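Local coordinates for protein galectin (Danio rerio, PDB 6E20) that binds galactoside-containing glycans as a zebrafish galectin-1-like lectin and probably acts in innate immunity by recognising viral envelope glycoprotein, at residues Met9-Gly14 with Ile89-Glu94. Numbering follows the deposited sequence.
Sequences MSFKVG and ITFTNE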
loop_
_atom_site.group_PDB
_atom_site.type_symbol
_atom_site.label_atom_id
_atom_site.label_comp_id
_atom_site.label_asym_id
_atom_site.label_seq_id
_atom_site.Cartn_x
_atom_site.Cartn_y
_atom_site.Cartn_z
ATOM N N MET B 9 4.873 -6.181 -1.245
ATOM C CA MET B 9 3.919 -5.878 -2.345
ATOM C C MET B 9 4.706 -5.852 -3.666
ATOM O O MET B 9 5.204 -4.811 -4.037
ATOM C CB MET B 9 3.225 -4.540 -2.089
ATOM C CG MET B 9 1.967 -4.350 -2.898
ATOM S SD MET B 9 1.118 -2.806 -2.506
ATOM C CE MET B 9 -0.176 -2.848 -3.744
ATOM N N SER B 10 4.871 -7.000 -4.314
ATOM C CA SER B 10 5.837 -7.199 -5.429
ATOM C C SER B 10 5.508 -6.301 -6.634
ATOM O O SER B 10 4.401 -6.308 -7.113
ATOM C CB SER B 10 5.920 -8.651 -5.791
ATOM O OG SER B 10 6.576 -9.347 -4.734
ATOM N N PHE B 11 6.486 -5.540 -7.087
ATOM C CA PHE B 11 6.420 -4.693 -8.303
ATOM C C PHE B 11 7.388 -5.281 -9.334
ATOM O O PHE B 11 8.624 -5.214 -9.127
ATOM C CB PHE B 11 6.782 -3.254 -7.935
ATOM C CG PHE B 11 6.727 -2.250 -9.054
ATOM C CD1 PHE B 11 5.765 -2.328 -10.051
ATOM C CD2 PHE B 11 7.620 -1.182 -9.068
ATOM C CE1 PHE B 11 5.716 -1.376 -11.058
ATOM C CE2 PHE B 11 7.574 -0.234 -10.074
ATOM C CZ PHE B 11 6.611 -0.329 -11.058
ATOM N N LYS B 12 6.825 -5.863 -10.389
ATOM C CA LYS B 12 7.583 -6.645 -11.400
ATOM C C LYS B 12 7.608 -5.887 -12.726
ATOM O O LYS B 12 6.711 -5.060 -12.981
ATOM C CB LYS B 12 6.950 -8.024 -11.592
ATOM C CG LYS B 12 6.654 -8.802 -10.310
ATOM C CD LYS B 12 5.851 -10.088 -10.522
ATOM C CE LYS B 12 6.353 -10.945 -11.674
ATOM N NZ LYS B 12 5.467 -12.106 -11.948
ATOM N N VAL B 13 8.588 -6.219 -13.566
ATOM C CA VAL B 13 8.676 -5.742 -14.974
ATOM C C VAL B 13 7.341 -6.019 -15.664
ATOM O O VAL B 13 6.929 -7.188 -15.643
ATOM C CB VAL B 13 9.867 -6.410 -15.687
ATOM C CG1 VAL B 13 9.676 -6.515 -17.198
ATOM C CG2 VAL B 13 11.139 -5.663 -15.334
ATOM N N GLY B 14 6.665 -4.973 -16.148
ATOM C CA GLY B 14 5.438 -5.063 -16.957
ATOM C C GLY B 14 4.216 -4.512 -16.251
ATOM O O GLY B 14 3.185 -4.325 -16.911
ATOM N N ILE B 89 4.285 4.533 -12.452
ATOM C CA ILE B 89 5.665 4.031 -12.703
ATOM C C ILE B 89 5.533 2.676 -13.377
ATOM O O ILE B 89 4.897 1.780 -12.785
ATOM C CB ILE B 89 6.499 3.966 -11.409
ATOM C CG1 ILE B 89 6.498 5.332 -10.720
ATOM C CG2 ILE B 89 7.921 3.459 -11.672
ATOM C CD1 ILE B 89 7.389 5.406 -9.525
ATOM N N THR B 90 6.087 2.584 -14.582
ATOM C CA THR B 90 6.293 1.344 -15.349
ATOM C C THR B 90 7.792 1.036 -15.346
ATOM O O THR B 90 8.593 1.979 -15.441
ATOM C CB THR B 90 5.805 1.558 -16.786
ATOM O OG1 THR B 90 4.457 2.028 -16.710
ATOM C CG2 THR B 90 5.874 0.295 -17.600
ATOM N N PHE B 91 8.206 -0.218 -15.316
ATOM C CA PHE B 91 9.639 -0.482 -15.595
ATOM C C PHE B 91 9.871 -1.757 -16.380
ATOM O O PHE B 91 9.017 -2.659 -16.448
ATOM C CB PHE B 91 10.490 -0.490 -14.324
ATOM C CG PHE B 91 10.453 -1.738 -13.488
ATOM C CD1 PHE B 91 9.306 -2.086 -12.790
ATOM C CD2 PHE B 91 11.604 -2.482 -13.288
ATOM C CE1 PHE B 91 9.296 -3.198 -11.956
ATOM C CE2 PHE B 91 11.594 -3.587 -12.447
ATOM C CZ PHE B 91 10.440 -3.944 -11.783
ATOM N N THR B 92 11.073 -1.768 -16.937
ATOM C CA THR B 92 11.663 -2.826 -17.774
ATOM C C THR B 92 13.013 -3.099 -17.126
ATOM O O THR B 92 13.401 -2.284 -16.260
ATOM C CB THR B 92 11.762 -2.338 -19.228
ATOM O OG1 THR B 92 12.592 -1.171 -19.222
ATOM C CG2 THR B 92 10.422 -1.983 -19.839
ATOM N N ASN B 93 13.722 -4.140 -17.559
ATOM C CA ASN B 93 15.119 -4.398 -17.124
ATOM C C ASN B 93 15.929 -3.107 -17.293
ATOM O O ASN B 93 16.861 -2.877 -16.497
ATOM C CB ASN B 93 15.779 -5.509 -17.942
ATOM C CG ASN B 93 15.110 -6.856 -17.778
ATOM O OD1 ASN B 93 15.760 -7.825 -17.391
ATOM N ND2 ASN B 93 13.825 -6.939 -18.083
ATOM N N GLU B 94 15.616 -2.311 -18.320
ATOM C CA GLU B 94 16.454 -1.151 -18.747
ATOM C C GLU B 94 16.100 0.098 -17.924
ATOM O O GLU B 94 17.041 0.809 -17.501
ATOM C CB GLU B 94 16.300 -0.872 -20.244
ATOM C CG GLU B 94 16.763 -2.017 -21.146
ATOM C CD GLU B 94 15.825 -3.213 -21.204
ATOM O OE1 GLU B 94 14.591 -3.021 -21.103
ATOM O OE2 GLU B 94 16.336 -4.332 -21.338
#
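F91 drives the CD1-CE1 edge of its ring into one face of F11, an edge-to-face aromatic pair with centroids 4.8 Å apart and planes inclined at 55°. F91 CE1 stands over the middle of the F11 ring, and the two side chains slide past each other in opposite directions. F11 has CG anti to its backbone N (chi1 -178°), beside the carbonyl carbon. At the far end of that ring, CZ meets I89 O at 3.2 Å, close to the ring plane, while CE2 rests on I89 CG2 at 4.0 Å. The rim of F91 also reaches the backbone of 11-13: CZ lies 3.4 Å from V13 N, and F11 O sits at the ring edge. V13 CG2 lies over one face of F91, 4.0 Å from the ring centroid, in a CH-pi contact offset toward the rim. The fold is the galectin beta-sandwich, and here the contact joins its two sheets at one end: strand 9-12 pairs with 116-124 in one, strand 85-91 with 16-23 and 95-99 in the other. L17 and I133 add to the packing on F11, and F96 meets the F91 ring. Toward solvent the grip slackens. G14 N makes only a weak hydrogen bond to F91 O (3.3 Å, 139° at the hydrogen), V13 CA makes a CA-H...O contact with the same oxygen, and V13 CG2 brushes the T92-N93 backbone. The CB of K12 points away from 89-94, and T92 OG1 is hydrogen-bonded to E95 N at the start of strand 95-99.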